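Cytochrome c-552 Ks_3358 (Candidatus Kuenenia stuttgartiensis, PDB 5MXZ) binds a covalently attached heme c and, as a small c-type cytochrome of an anammox bacterium, probably carries electrons. Local coordinates at residues I3-F9 with A75-V79. The protein carries 1 engineered substitution. Numbering follows the deposited sequence.
Sequences IDGMKLF and ALVPV. Engineered in segment 3-9: Phe9 (natural residue Tyr). With EDO (1,2-ethanediol), chain N.
This is the contact between the N- and C-terminal helices of the class I cytochrome c fold, here joining the start of helix 5-12 to the junction of helices 70-75 and 77-80. Residues 5-9 are alpha-helical (phi/psi near -63/-42°), with Phe9 N to Gly5 O 3.0 Å; Asp4 is the N-cap, its OD1 accepting from Lys7 N at 3.2 Å. In the register Gly5 pairs with Ala75, CA to CA 4.8 Å, and Met6 with Val79, 6.3 Å. A CB on Gly5 would clash with Ala75 O; Ala75 CB points toward segment 3-9 and meets Ile3 CG2 at 3.7 Å. Val79 (chi1 t) loses the most surface, 81 Å², its CG2 3.6 Å from Gly5 C. Leu76, rotamer mt, sends CD2 to 3.6 Å from Gly5 O and 3.9 Å from Phe9 CB, and also touches the heme. Phe9, engineered from Tyr, has chi1 t and touches the axial ligand His17. Val79 CG1 makes an off-centre CH-pi contact with the Phe9 ring, 4.0 Å from the centroid and 3.6 Å from Phe9 CG.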
loop_
_atom_site.group_PDB
_atom_site.type_symbol
_atom_site.label_atom_id
_atom_site.label_comp_id
_atom_site.label_asym_id
_atom_site.label_seq_id
_atom_site.Cartn_x
_atom_site.Cartn_y
_atom_site.Cartn_z
ATOM N N ILE A 3 -11.284 -3.438 -12.908
ATOM C CA ILE A 3 -10.068 -3.328 -12.042
ATOM C C ILE A 3 -10.292 -4.058 -10.716
ATOM O O ILE A 3 -11.170 -3.687 -9.931
ATOM C CB ILE A 3 -9.663 -1.849 -11.782
ATOM C CG1 ILE A 3 -9.406 -1.106 -13.101
ATOM C CG2 ILE A 3 -8.422 -1.774 -10.901
ATOM C CD1 ILE A 3 -9.475 0.405 -12.998
ATOM N N ASP A 4 -9.486 -5.091 -10.477
ATOM C CA ASP A 4 -9.495 -5.814 -9.209
ATOM C C ASP A 4 -8.362 -5.283 -8.329
ATOM O O ASP A 4 -7.181 -5.533 -8.597
ATOM C CB ASP A 4 -9.368 -7.329 -9.438
ATOM C CG ASP A 4 -9.622 -8.159 -8.170
ATOM O OD1 ASP A 4 -9.337 -7.697 -7.038
ATOM O OD2 ASP A 4 -10.103 -9.303 -8.311
ATOM N N GLY A 5 -8.746 -4.545 -7.288
ATOM C CA GLY A 5 -7.812 -3.946 -6.334
ATOM C C GLY A 5 -6.954 -4.958 -5.596
ATOM O O GLY A 5 -5.745 -4.750 -5.446
ATOM N N MET A 6 -7.577 -6.051 -5.146
ATOM C CA MET A 6 -6.866 -7.109 -4.421
ATOM C C MET A 6 -5.861 -7.843 -5.315
ATOM O O MET A 6 -4.763 -8.178 -4.854
ATOM C CB MET A 6 -7.846 -8.084 -3.744
ATOM C CG MET A 6 -7.207 -9.171 -2.872
ATOM S SD MET A 6 -5.966 -8.614 -1.677
ATOM C CE MET A 6 -7.004 -8.103 -0.312
ATOM N N LYS A 7 -6.230 -8.066 -6.582
ATOM C CA LYS A 7 -5.329 -8.686 -7.571
ATOM C C LYS A 7 -4.077 -7.829 -7.795
ATOM O O LYS A 7 -2.967 -8.360 -7.870
ATOM C CB LYS A 7 -6.060 -8.987 -8.896
ATOM C CG LYS A 7 -5.186 -9.654 -9.960
ATOM C CD LYS A 7 -5.956 -10.586 -10.888
ATOM C CE LYS A 7 -4.987 -11.337 -11.798
ATOM N NZ LYS A 7 -5.636 -12.370 -12.656
ATOM N N LEU A 8 -4.265 -6.508 -7.872
ATOM C CA LEU A 8 -3.152 -5.555 -7.961
ATOM C C LEU A 8 -2.258 -5.603 -6.725
ATOM O O LEU A 8 -1.032 -5.544 -6.847
ATOM C CB LEU A 8 -3.660 -4.122 -8.181
ATOM C CG LEU A 8 -4.340 -3.772 -9.504
ATOM C CD1 LEU A 8 -5.061 -2.441 -9.351
ATOM C CD2 LEU A 8 -3.355 -3.737 -10.668
ATOM N N PHE A 9 -2.874 -5.726 -5.547
ATOM C CA PHE A 9 -2.144 -5.788 -4.280
ATOM C C PHE A 9 -1.276 -7.042 -4.187
ATOM O O PHE A 9 -0.132 -6.973 -3.743
ATOM C CB PHE A 9 -3.105 -5.720 -3.090
ATOM C CG PHE A 9 -2.421 -5.513 -1.764
ATOM C CD1 PHE A 9 -2.160 -4.222 -1.289
ATOM C CD2 PHE A 9 -2.045 -6.605 -0.977
ATOM C CE1 PHE A 9 -1.530 -4.024 -0.062
ATOM C CE2 PHE A 9 -1.408 -6.411 0.245
ATOM C CZ PHE A 9 -1.153 -5.120 0.703
ATOM N N ALA A 75 -7.987 2.166 -6.757
ATOM C CA ALA A 75 -8.527 0.830 -6.446
ATOM C C ALA A 75 -7.801 0.117 -5.293
ATOM O O ALA A 75 -8.376 -0.762 -4.638
ATOM C CB ALA A 75 -8.520 -0.043 -7.688
ATOM N N LEU A 76 -6.547 0.499 -5.057
ATOM C CA LEU A 76 -5.749 -0.050 -3.952
ATOM C C LEU A 76 -6.114 0.523 -2.579
ATOM O O LEU A 76 -5.801 -0.089 -1.554
ATOM C CB LEU A 76 -4.247 0.131 -4.228
ATOM C CG LEU A 76 -3.604 -0.818 -5.247
ATOM C CD1 LEU A 76 -2.303 -0.225 -5.757
ATOM C CD2 LEU A 76 -3.370 -2.211 -4.672
ATOM N N VAL A 77 -6.760 1.692 -2.556
ATOM C CA VAL A 77 -7.131 2.354 -1.286
ATOM C C VAL A 77 -8.021 1.462 -0.384
ATOM O O VAL A 77 -7.646 1.244 0.773
ATOM C CB VAL A 77 -7.690 3.800 -1.473
ATOM C CG1 VAL A 77 -8.109 4.418 -0.140
ATOM C CG2 VAL A 77 -6.657 4.698 -2.135
ATOM N N PRO A 78 -9.159 0.914 -0.904
ATOM C CA PRO A 78 -9.965 0.045 -0.017
ATOM C C PRO A 78 -9.286 -1.267 0.400
ATOM O O PRO A 78 -9.727 -1.901 1.365
ATOM C CB PRO A 78 -11.236 -0.233 -0.832
ATOM C CG PRO A 78 -10.888 0.077 -2.238
ATOM C CD PRO A 78 -9.852 1.156 -2.189
ATOM N N VAL A 79 -8.235 -1.668 -0.319
ATOM C CA VAL A 79 -7.414 -2.811 0.088
ATOM C C VAL A 79 -6.555 -2.436 1.309
ATOM O O VAL A 79 -6.566 -3.145 2.321
ATOM C CB VAL A 79 -6.555 -3.365 -1.077
ATOM C CG1 VAL A 79 -5.720 -4.550 -0.610
ATOM C CG2 VAL A 79 -7.438 -3.779 -2.252
HETATM C C1 EDO N . -4.991 -5.336 4.724
HETATM O O1 EDO N . -4.847 -3.978 5.157
HETATM C C2 EDO N . -4.228 -5.536 3.419
HETATM O O2 EDO N . -2.855 -5.185 3.620
#